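Local coordinates for protein butyryl-CoA dehydrogenase (Marinomonas mediterranea, PDB 6CXT) that binds flavin-adenine dinucleotide and belongs to the acyl-CoA dehydrogenase family of flavoproteins, at residues Ser135-Thr140 with Gly152-Val157; Thr139-Glu144 with Ala170-Lys175; Pro191-Gly196 with Asn210-Asp215. All blocks are in the same frame, centred on the assembly; numbering follows the deposited sequence.

Contact 1: residues Ser135-Thr140 with Gly152-Val157; sequences SNLATT and GGKSYV. With FAD (flavin-adenine dinucleotide), chain D.
T139 and G152 mark the place where an irregular loop, S135-T140, comes down onto the strand G152-V157: their CA atoms lie 4.1 Å apart, and the two backbones diverge from there. The segments share no hydrogen bond, so the contact illustrates how a loop can be held against a strand by packing and a third partner. G152 adopts an extended conformation (phi 158°) that suits glycine, and having no side chain it lets T139 OG1 settle 3.6 Å from G152 CA. With OG1 anti to its carbonyl carbon (chi1 -60°), the T139 hydroxyl comes to lie against both G152 CA and K154 CE. T139 CG2 lies 4.1 Å from the same G152 CA.

K154 is the second main partner of T139. Its chain bends at chi2 (-51°) and then runs extended to the ammonium group. The chain crosses T139 at a slant, with K154 CE 3.5 Å from T139 OG1 and 3.9 Å from T139 CB. Farther out, both methyls of L137 face the end of the lysine from one side, L137 CD1 and CD2 each standing 4.1 Å from K154 NZ, and the two side chains cross at about a right angle. Downstream on the same strand the chain reaches the flavin, where Y156 CB packs 3.6 Å from FAD N10.

The polar ends find their partners in the surrounding loop and strand residues. E127 OE2 accepts a hydrogen bond from T139 OG1 and forms a salt bridge with K154 NZ, while I125 O and Y169 O take further hydrogen bonds from the ammonium. One carboxylate thus ties both segments together, and a buried lysine surrounded by an anion and two carbonyl oxygens would be expected to keep its positive charge.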
loop_
_atom_site.group_PDB
_atom_site.type_symbol
_atom_site.label_atom_id
_atom_site.label_comp_id
_atom_site.label_asym_id
_atom_site.label_seq_id
_atom_site.Cartn_x
_atom_site.Cartn_y
_atom_site.Cartn_z
ATOM N N SER B 135 -20.323 10.260 -22.668
ATOM C CA SER B 135 -21.748 10.024 -22.965
ATOM C C SER B 135 -22.338 11.246 -23.660
ATOM O O SER B 135 -23.350 11.154 -24.363
ATOM C CB SER B 135 -22.553 9.752 -21.674
ATOM O OG SER B 135 -22.678 10.957 -20.894
ATOM N N ASN B 136 -21.765 12.405 -23.404
ATOM C CA ASN B 136 -22.358 13.588 -23.950
ATOM C C ASN B 136 -21.264 14.370 -24.689
ATOM O O ASN B 136 -20.532 15.165 -24.070
ATOM C CB ASN B 136 -23.053 14.411 -22.838
ATOM C CG ASN B 136 -23.566 15.748 -23.342
ATOM O OD1 ASN B 136 -23.621 15.978 -24.552
ATOM N ND2 ASN B 136 -23.932 16.639 -22.430
ATOM N N LEU B 137 -21.141 14.121 -25.990
ATOM C CA LEU B 137 -20.107 14.811 -26.801
ATOM C C LEU B 137 -20.696 16.097 -27.387
ATOM O O LEU B 137 -21.767 16.045 -28.023
ATOM C CB LEU B 137 -19.538 13.884 -27.883
ATOM C CG LEU B 137 -18.892 12.580 -27.384
ATOM C CD1 LEU B 137 -18.442 11.779 -28.563
ATOM C CD2 LEU B 137 -17.698 12.880 -26.451
ATOM N N ALA B 138 -20.037 17.228 -27.093
ATOM C CA ALA B 138 -20.355 18.534 -27.659
ATOM C C ALA B 138 -20.032 18.661 -29.172
ATOM O O ALA B 138 -20.652 19.452 -29.859
ATOM C CB ALA B 138 -19.690 19.648 -26.876
ATOM N N THR B 139 -19.103 17.857 -29.679
ATOM C CA THR B 139 -18.797 17.807 -31.107
ATOM C C THR B 139 -20.003 17.176 -31.822
ATOM O O THR B 139 -20.458 16.102 -31.460
ATOM C CB THR B 139 -17.509 17.023 -31.393
ATOM O OG1 THR B 139 -16.414 17.676 -30.705
ATOM C CG2 THR B 139 -17.189 16.987 -32.949
ATOM N N THR B 140 -20.526 17.890 -32.838
ATOM C CA THR B 140 -21.744 17.428 -33.577
ATOM C C THR B 140 -21.414 17.071 -35.013
ATOM O O THR B 140 -20.428 17.581 -35.571
ATOM C CB THR B 140 -22.820 18.502 -33.605
ATOM O OG1 THR B 140 -22.267 19.671 -34.198
ATOM C CG2 THR B 140 -23.266 18.840 -32.196
ATOM N N GLY B 152 -16.774 21.079 -33.670
ATOM C CA GLY B 152 -16.475 20.992 -32.205
ATOM C C GLY B 152 -14.963 20.950 -31.971
ATOM O O GLY B 152 -14.185 20.844 -32.929
ATOM N N GLY B 153 -14.563 21.054 -30.699
ATOM C CA GLY B 153 -13.116 20.953 -30.279
ATOM C C GLY B 153 -12.826 19.591 -29.611
ATOM O O GLY B 153 -13.685 19.032 -28.922
ATOM N N LYS B 154 -11.651 19.035 -29.874
ATOM C CA LYS B 154 -11.224 17.802 -29.259
ATOM C C LYS B 154 -9.962 18.213 -28.472
ATOM O O LYS B 154 -9.110 18.945 -29.002
ATOM C CB LYS B 154 -10.982 16.700 -30.310
ATOM C CG LYS B 154 -12.267 16.141 -30.967
ATOM C CD LYS B 154 -13.339 15.712 -29.940
ATOM C CE LYS B 154 -14.398 14.799 -30.569
ATOM N NZ LYS B 154 -15.410 14.406 -29.526
ATOM N N SER B 155 -9.858 17.800 -27.209
ATOM C CA SER B 155 -8.934 18.553 -26.353
ATOM C C SER B 155 -7.501 17.929 -26.129
ATOM O O SER B 155 -6.518 18.689 -25.868
ATOM C CB SER B 155 -9.630 18.895 -25.046
ATOM O OG SER B 155 -9.961 17.619 -24.522
ATOM N N TYR B 156 -7.382 16.618 -26.275
ATOM C CA TYR B 156 -6.095 15.927 -25.957
ATOM C C TYR B 156 -5.894 14.890 -27.026
ATOM O O TYR B 156 -6.139 13.706 -26.823
ATOM C CB TYR B 156 -6.184 15.204 -24.607
ATOM C CG TYR B 156 -6.433 16.141 -23.478
ATOM C CD1 TYR B 156 -5.464 17.107 -23.129
ATOM C CD2 TYR B 156 -7.631 16.103 -22.767
ATOM C CE1 TYR B 156 -5.700 18.004 -22.115
ATOM C CE2 TYR B 156 -7.882 17.012 -21.734
ATOM C CZ TYR B 156 -6.896 17.937 -21.408
ATOM O OH TYR B 156 -7.051 18.860 -20.422
ATOM N N VAL B 157 -5.480 15.331 -28.209
ATOM C CA VAL B 157 -5.331 14.396 -29.300
ATOM C C VAL B 157 -3.868 13.985 -29.446
ATOM O O VAL B 157 -3.033 14.811 -29.863
ATOM C CB VAL B 157 -5.879 15.062 -30.600
ATOM C CG1 VAL B 157 -5.822 14.081 -31.746
ATOM C CG2 VAL B 157 -7.365 15.478 -30.333
HETATM P PA FAD D . -11.655 13.611 -15.777
HETATM O O1A FAD D . -12.518 12.643 -16.564
HETATM O O2A FAD D . -12.007 15.065 -15.512
HETATM O O5B FAD D . -11.260 12.875 -14.380
HETATM C C5B FAD D . -10.617 13.577 -13.290
HETATM C C4B FAD D . -10.619 12.578 -12.114
HETATM O O4B FAD D . -11.981 12.186 -11.806
HETATM C C3B FAD D . -9.852 11.309 -12.470
HETATM O O3B FAD D . -9.263 10.894 -11.230
HETATM C C2B FAD D . -10.983 10.317 -12.819
HETATM O O2B FAD D . -10.603 8.924 -12.694
HETATM C C1B FAD D . -12.118 10.777 -11.855
HETATM N N9A FAD D . -13.414 10.305 -12.388
HETATM C C8A FAD D . -14.080 10.773 -13.477
HETATM N N7A FAD D . -15.198 9.998 -13.710
HETATM C C5A FAD D . -15.230 9.014 -12.768
HETATM C C6A FAD D . -16.109 7.872 -12.404
HETATM N N6A FAD D . -17.233 7.557 -13.141
HETATM N N1A FAD D . -15.741 7.115 -11.327
HETATM C C2A FAD D . -14.616 7.364 -10.574
HETATM N N3A FAD D . -13.798 8.405 -10.850
HETATM C C4A FAD D . -14.038 9.233 -11.903
HETATM N N1 FAD D . -7.959 11.505 -25.562
HETATM C C2 FAD D . -8.269 11.286 -26.891
HETATM O O2 FAD D . -9.477 11.451 -27.213
HETATM N N3 FAD D . -7.351 10.925 -27.834
HETATM C C4 FAD D . -6.044 10.817 -27.523
HETATM O O4 FAD D . -5.231 10.500 -28.392
HETATM C C4X FAD D . -5.621 11.055 -26.099
HETATM N N5 FAD D . -4.332 11.000 -25.695
HETATM C C5X FAD D . -3.943 11.282 -24.421
HETATM C C6 FAD D . -2.559 11.203 -24.106
HETATM C C7 FAD D . -2.134 11.512 -22.797
HETATM C C7M FAD D . -0.660 11.462 -22.482
HETATM C C8 FAD D . -3.112 11.903 -21.767
HETATM C C8M FAD D . -2.667 12.212 -20.377
HETATM C C9 FAD D . -4.491 11.951 -22.064
HETATM C C9A FAD D . -4.925 11.644 -23.373
HETATM N N10 FAD D . -6.306 11.708 -23.747
HETATM C C10 FAD D . -6.667 11.421 -25.110
HETATM C "C1'" FAD D . -7.338 12.092 -22.794
HETATM C "C2'" FAD D . -7.580 10.921 -21.813
HETATM O "O2'" FAD D . -8.254 9.798 -22.407
HETATM C "C3'" FAD D . -8.281 11.471 -20.581
HETATM O "O3'" FAD D . -7.335 12.346 -19.932
HETATM C "C4'" FAD D . -8.932 10.473 -19.609
HETATM O "O4'" FAD D . -10.074 9.816 -20.248
HETATM C "C5'" FAD D . -9.429 11.178 -18.338
HETATM O "O5'" FAD D . -10.230 12.297 -18.737
HETATM P P FAD D . -9.951 13.704 -18.092
HETATM O O1P FAD D . -10.966 14.722 -18.622
HETATM O O2P FAD D . -8.503 14.135 -18.226
HETATM O O3P FAD D . -10.222 13.581 -16.516
#

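Contact 2: residues Thr139-Glu144 with Ala170-Lys175; sequences TTAQKE and ATTNKK
A141 CB sits against two side chains of the partner segment, T172 CG2 at 3.7 Å and A170 CB at 4.0 Å. The threonine methyl also touches the carbonyl oxygen, T172 CG2 lying 3.5 Å from A141 O. This follows from the rotamer of T172: OG1 lies between the backbone N and the carbonyl carbon, chi1 47°, which turns the methyl anti to the carbonyl carbon. The hydroxyl is taken up by E228 and T182.

The backbones run in the same sense, T140 facing T171 in a single bridge. T171 bonds through its N-H and its C=O to T139 and A141, the residues before and after T140. Its N-H reaches T139 O over 2.7 Å, approaching in the plane of that carbonyl, whereas T171 O receives A141 N at 3.0 Å from a donor standing 44° out of the carbonyl plane. The same oxygen is met by T140 CA at 3.3 Å in a CA-H...O contact. Where the chains separate, a water hydrogen-bonds to both A141 O (2.7 Å) and T172 O, linking the two carbonyls beyond the single bridge. T171 OG1, anti to its own carbonyl carbon at chi1 -58°, is bonded to L137 O in the loop leading into strand 140-144.

The pairing shows how an outermost strand of one sheet can be tied to the end of an inner strand of another. Strand 140-144 borders the antiparallel sheet, and its backbone pairs with strand 147-158 through T140 with N151 and Q142 with V149. Strand 165-171 belongs to the mixed sheet, between strands 121-124 and 181-187, and A170 bonds with T182 there. The short bridge therefore spans from one sheet of the middle domain to the other.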
loop_
_atom_site.group_PDB
_atom_site.type_symbol
_atom_site.label_atom_id
_atom_site.label_comp_id
_atom_site.label_asym_id
_atom_site.label_seq_id
_atom_site.Cartn_x
_atom_site.Cartn_y
_atom_site.Cartn_z
ATOM N N THR B 139 -19.103 17.857 -29.679
ATOM C CA THR B 139 -18.797 17.807 -31.107
ATOM C C THR B 139 -20.003 17.176 -31.822
ATOM O O THR B 139 -20.458 16.102 -31.460
ATOM C CB THR B 139 -17.509 17.023 -31.393
ATOM O OG1 THR B 139 -16.414 17.676 -30.705
ATOM C CG2 THR B 139 -17.189 16.987 -32.949
ATOM N N THR B 140 -20.526 17.890 -32.838
ATOM C CA THR B 140 -21.744 17.428 -33.577
ATOM C C THR B 140 -21.414 17.071 -35.013
ATOM O O THR B 140 -20.428 17.581 -35.571
ATOM C CB THR B 140 -22.820 18.502 -33.605
ATOM O OG1 THR B 140 -22.267 19.671 -34.198
ATOM C CG2 THR B 140 -23.266 18.840 -32.196
ATOM N N ALA B 141 -22.197 16.168 -35.610
ATOM C CA ALA B 141 -22.092 15.931 -37.023
ATOM C C ALA B 141 -23.516 16.039 -37.600
ATOM O O ALA B 141 -24.381 15.297 -37.176
ATOM C CB ALA B 141 -21.497 14.573 -37.315
ATOM N N GLN B 142 -23.731 16.954 -38.549
ATOM C CA GLN B 142 -25.051 17.163 -39.189
ATOM C C GLN B 142 -25.022 16.598 -40.632
ATOM O O GLN B 142 -24.100 16.889 -41.417
ATOM C CB GLN B 142 -25.397 18.647 -39.171
ATOM C CG GLN B 142 -26.801 19.008 -39.660
ATOM C CD GLN B 142 -27.924 18.580 -38.702
ATOM O OE1 GLN B 142 -28.067 17.397 -38.348
ATOM N NE2 GLN B 142 -28.735 19.545 -38.290
ATOM N N LYS B 143 -25.978 15.722 -40.947
ATOM C CA LYS B 143 -26.124 15.159 -42.295
ATOM C C LYS B 143 -26.618 16.278 -43.217
ATOM O O LYS B 143 -27.482 17.071 -42.816
ATOM C CB LYS B 143 -27.151 14.034 -42.299
ATOM C CG LYS B 143 -27.067 13.127 -43.511
ATOM C CD LYS B 143 -27.959 11.908 -43.329
ATOM C CE LYS B 143 -27.935 10.977 -44.535
ATOM N NZ LYS B 143 -26.603 10.307 -44.694
ATOM N N GLU B 144 -26.009 16.375 -44.396
ATOM C CA GLU B 144 -26.457 17.295 -45.453
ATOM C C GLU B 144 -26.215 16.587 -46.749
ATOM O O GLU B 144 -25.084 16.539 -47.255
ATOM C CB GLU B 144 -25.726 18.630 -45.391
ATOM C CG GLU B 144 -26.535 19.660 -44.614
ATOM C CD GLU B 144 -25.698 20.800 -44.053
ATOM O OE1 GLU B 144 -24.870 21.389 -44.789
ATOM O OE2 GLU B 144 -25.884 21.121 -42.864
ATOM N N ALA B 170 -18.535 11.967 -32.739
ATOM C CA ALA B 170 -19.352 13.186 -32.754
ATOM C C ALA B 170 -20.818 12.815 -32.449
ATOM O O ALA B 170 -21.206 11.706 -32.725
ATOM C CB ALA B 170 -19.256 13.897 -34.114
ATOM N N THR B 171 -21.577 13.731 -31.866
ATOM C CA THR B 171 -23.013 13.454 -31.643
ATOM C C THR B 171 -23.801 13.671 -32.958
ATOM O O THR B 171 -23.808 14.794 -33.496
ATOM C CB THR B 171 -23.546 14.355 -30.548
ATOM O OG1 THR B 171 -22.765 14.113 -29.369
ATOM C CG2 THR B 171 -25.045 14.010 -30.226
ATOM N N THR B 172 -24.412 12.602 -33.457
ATOM C CA THR B 172 -25.372 12.708 -34.551
ATOM C C THR B 172 -26.863 12.817 -34.146
ATOM O O THR B 172 -27.681 13.312 -34.957
ATOM C CB THR B 172 -25.169 11.631 -35.596
ATOM O OG1 THR B 172 -25.028 10.355 -34.964
ATOM C CG2 THR B 172 -23.923 11.948 -36.454
ATOM N N ASN B 173 -27.219 12.418 -32.907
ATOM C CA ASN B 173 -28.626 12.515 -32.430
ATOM C C ASN B 173 -28.668 12.515 -30.902
ATOM O O ASN B 173 -28.542 11.460 -30.286
ATOM C CB ASN B 173 -29.473 11.381 -33.052
ATOM C CG ASN B 173 -31.002 11.506 -32.775
ATOM O OD1 ASN B 173 -31.802 11.038 -33.585
ATOM N ND2 ASN B 173 -31.391 12.062 -31.648
ATOM N N LYS B 174 -28.828 13.695 -30.314
ATOM C CA LYS B 174 -28.829 13.901 -28.860
ATOM C C LYS B 174 -29.811 12.975 -28.140
ATOM O O LYS B 174 -29.507 12.436 -27.069
ATOM C CB LYS B 174 -29.182 15.352 -28.545
ATOM C CG LYS B 174 -28.276 16.058 -27.540
ATOM C CD LYS B 174 -28.408 17.592 -27.612
ATOM C CE LYS B 174 -28.038 18.201 -28.976
ATOM N NZ LYS B 174 -29.308 18.505 -29.802
ATOM N N LYS B 175 -30.965 12.750 -28.770
ATOM C CA LYS B 175 -32.079 11.998 -28.174
ATOM C C LYS B 175 -31.777 10.505 -28.170
ATOM O O LYS B 175 -32.359 9.777 -27.396
ATOM C CB LYS B 175 -33.420 12.265 -28.905
ATOM C CG LYS B 175 -33.892 13.726 -28.917
ATOM C CD LYS B 175 -33.754 14.373 -30.315
ATOM C CE LYS B 175 -32.397 15.052 -30.616
ATOM N NZ LYS B 175 -32.192 16.307 -29.829
HETATM O O HOH W 1 -27.029 14.712 -37.026
#

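Contact 3: residues Pro191-Gly196 with Asn210-Asp215; sequences PGISVG and NQVFFD
I193 and F214, S194 and F213, and V195 and V212 pair across two antiparallel strands whose axes approach to 4.8 Å at 163°. S194 and F213 exchange two backbone hydrogen bonds (F213 N to S194 O, 2.9 Å), and the ladder continues outward through D215 N to G192 O and G196 N to Q211 O.

Apolar contact gathers on the face bearing I193, V195, V212 and F214. I193 lies side by side with two neighbours: CG1 reaches F214 CD1 at 3.7 Å, meeting the ring obliquely, and CG2 touches V212 CG1 at 3.9 Å. On the other face S194 OG rests 3.7 Å from F213 CB. At the far end N210 CB lies 3.8 Å from V195 CG1; with CG anti to the carbonyl carbon (chi1 -51°), the amide group turns to G196, N210 ND2 reaching G196 O at 3.0 Å. D198 also accepts a bond from that amide, which is thus fixed between two acceptors.

Y166 of strand 165-171 and V186 of strand 181-187 cover the I193 face. Such an antiparallel edge pair, packing one apolar face on a second sheet, belongs to the beta-rich middle domain of acyl-CoA dehydrogenases.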
loop_
_atom_site.group_PDB
_atom_site.type_symbol
_atom_site.label_atom_id
_atom_site.label_comp_id
_atom_site.label_asym_id
_atom_site.label_seq_id
_atom_site.Cartn_x
_atom_site.Cartn_y
_atom_site.Cartn_z
ATOM N N PRO B 191 -10.913 21.608 -45.007
ATOM C CA PRO B 191 -11.011 22.949 -44.503
ATOM C C PRO B 191 -11.801 23.045 -43.234
ATOM O O PRO B 191 -12.878 22.444 -43.078
ATOM C CB PRO B 191 -11.734 23.713 -45.648
ATOM C CG PRO B 191 -11.236 22.999 -46.860
ATOM C CD PRO B 191 -11.349 21.546 -46.421
ATOM N N GLY B 192 -11.269 23.830 -42.310
ATOM C CA GLY B 192 -11.955 24.064 -41.038
ATOM C C GLY B 192 -11.233 23.392 -39.825
ATOM O O GLY B 192 -11.564 23.692 -38.676
ATOM N N ILE B 193 -10.267 22.519 -40.091
ATOM C CA ILE B 193 -9.365 21.966 -39.020
ATOM C C ILE B 193 -8.274 22.978 -38.613
ATOM O O ILE B 193 -7.572 23.542 -39.468
ATOM C CB ILE B 193 -8.707 20.643 -39.436
ATOM C CG1 ILE B 193 -9.777 19.598 -39.696
ATOM C CG2 ILE B 193 -7.668 20.177 -38.361
ATOM C CD1 ILE B 193 -9.198 18.359 -40.344
ATOM N N SER B 194 -8.142 23.228 -37.307
ATOM C CA SER B 194 -6.967 23.951 -36.783
ATOM C C SER B 194 -6.423 23.113 -35.566
ATOM O O SER B 194 -7.185 22.341 -34.941
ATOM C CB SER B 194 -7.287 25.366 -36.399
ATOM O OG SER B 194 -8.361 25.292 -35.500
ATOM N N VAL B 195 -5.112 23.193 -35.365
ATOM C CA VAL B 195 -4.445 22.346 -34.387
ATOM C C VAL B 195 -3.554 23.292 -33.578
ATOM O O VAL B 195 -2.782 24.101 -34.161
ATOM C CB VAL B 195 -3.595 21.286 -35.112
ATOM C CG1 VAL B 195 -2.865 20.358 -34.101
ATOM C CG2 VAL B 195 -4.415 20.464 -36.121
ATOM N N GLY B 196 -3.607 23.193 -32.236
ATOM C CA GLY B 196 -2.718 23.997 -31.381
ATOM C C GLY B 196 -1.323 23.380 -31.343
ATOM O O GLY B 196 -1.123 22.217 -31.747
ATOM N N ASN B 210 -2.310 17.419 -28.620
ATOM C CA ASN B 210 -2.769 18.711 -29.108
ATOM C C ASN B 210 -4.272 18.917 -28.979
ATOM O O ASN B 210 -5.057 17.976 -29.072
ATOM C CB ASN B 210 -2.498 18.798 -30.661
ATOM C CG ASN B 210 -1.097 18.441 -31.034
ATOM O OD1 ASN B 210 -0.793 17.268 -31.227
ATOM N ND2 ASN B 210 -0.226 19.458 -31.165
ATOM N N GLN B 211 -4.646 20.178 -28.877
ATOM C CA GLN B 211 -6.047 20.575 -29.090
ATOM C C GLN B 211 -6.297 20.606 -30.635
ATOM O O GLN B 211 -5.432 21.086 -31.394
ATOM C CB GLN B 211 -6.236 21.956 -28.491
ATOM C CG GLN B 211 -7.686 22.362 -28.382
ATOM C CD GLN B 211 -7.849 23.405 -27.325
ATOM O OE1 GLN B 211 -7.280 24.495 -27.426
ATOM N NE2 GLN B 211 -8.592 23.070 -26.276
ATOM N N VAL B 212 -7.453 20.094 -31.051
ATOM C CA VAL B 212 -7.821 20.091 -32.475
ATOM C C VAL B 212 -9.243 20.630 -32.511
ATOM O O VAL B 212 -10.094 20.166 -31.721
ATOM C CB VAL B 212 -7.773 18.705 -33.148
ATOM C CG1 VAL B 212 -8.085 18.849 -34.669
ATOM C CG2 VAL B 212 -6.390 18.024 -32.977
ATOM N N PHE B 213 -9.474 21.648 -33.358
ATOM C CA PHE B 213 -10.831 22.240 -33.519
ATOM C C PHE B 213 -11.369 21.924 -34.937
ATOM O O PHE B 213 -10.607 21.926 -35.919
ATOM C CB PHE B 213 -10.870 23.752 -33.184
ATOM C CG PHE B 213 -12.286 24.271 -32.974
ATOM C CD1 PHE B 213 -12.917 24.180 -31.708
ATOM C CD2 PHE B 213 -13.059 24.808 -34.064
ATOM C CE1 PHE B 213 -14.247 24.626 -31.527
ATOM C CE2 PHE B 213 -14.392 25.244 -33.868
ATOM C CZ PHE B 213 -14.980 25.149 -32.608
ATOM N N PHE B 214 -12.656 21.595 -35.009
ATOM C CA PHE B 214 -13.312 21.276 -36.283
ATOM C C PHE B 214 -14.366 22.346 -36.443
ATOM O O PHE B 214 -15.355 22.401 -35.686
ATOM C CB PHE B 214 -13.893 19.875 -36.235
ATOM C CG PHE B 214 -12.856 18.799 -36.060
ATOM C CD1 PHE B 214 -12.168 18.262 -37.154
ATOM C CD2 PHE B 214 -12.552 18.314 -34.768
ATOM C CE1 PHE B 214 -11.210 17.257 -37.024
ATOM C CE2 PHE B 214 -11.580 17.302 -34.623
ATOM C CZ PHE B 214 -10.906 16.772 -35.729
ATOM N N ASP B 215 -14.088 23.280 -37.340
ATOM C CA ASP B 215 -14.973 24.428 -37.576
ATOM C C ASP B 215 -15.712 24.154 -38.888
ATOM O O ASP B 215 -15.146 24.380 -39.986
ATOM C CB ASP B 215 -14.135 25.714 -37.662
ATOM C CG ASP B 215 -14.948 26.951 -38.052
ATOM O OD1 ASP B 215 -16.176 26.956 -37.978
ATOM O OD2 ASP B 215 -14.324 27.962 -38.412
#

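All three contacts lie in the middle domain. Contact 1 is the buried one and depends on a shared carboxylate, while contacts 2 and 3 are partly buried: contact 2 combines two backbone bonds with small side chains and a water, and contact 3 is a regular ladder with one apolar face and one exposed face. Contacts 1 and 2 share T139 and T140 and also meet where L137 CD1 packs against A170 N. Contacts 1 and 3 are neighbours in the antiparallel sheet, joined by K154 N to V212 O and F214 N to G152 O. Contacts 2 and 3 do not touch, their nearest atoms being about 5 Å apart, although both reach this sheet, at its two outermost strands.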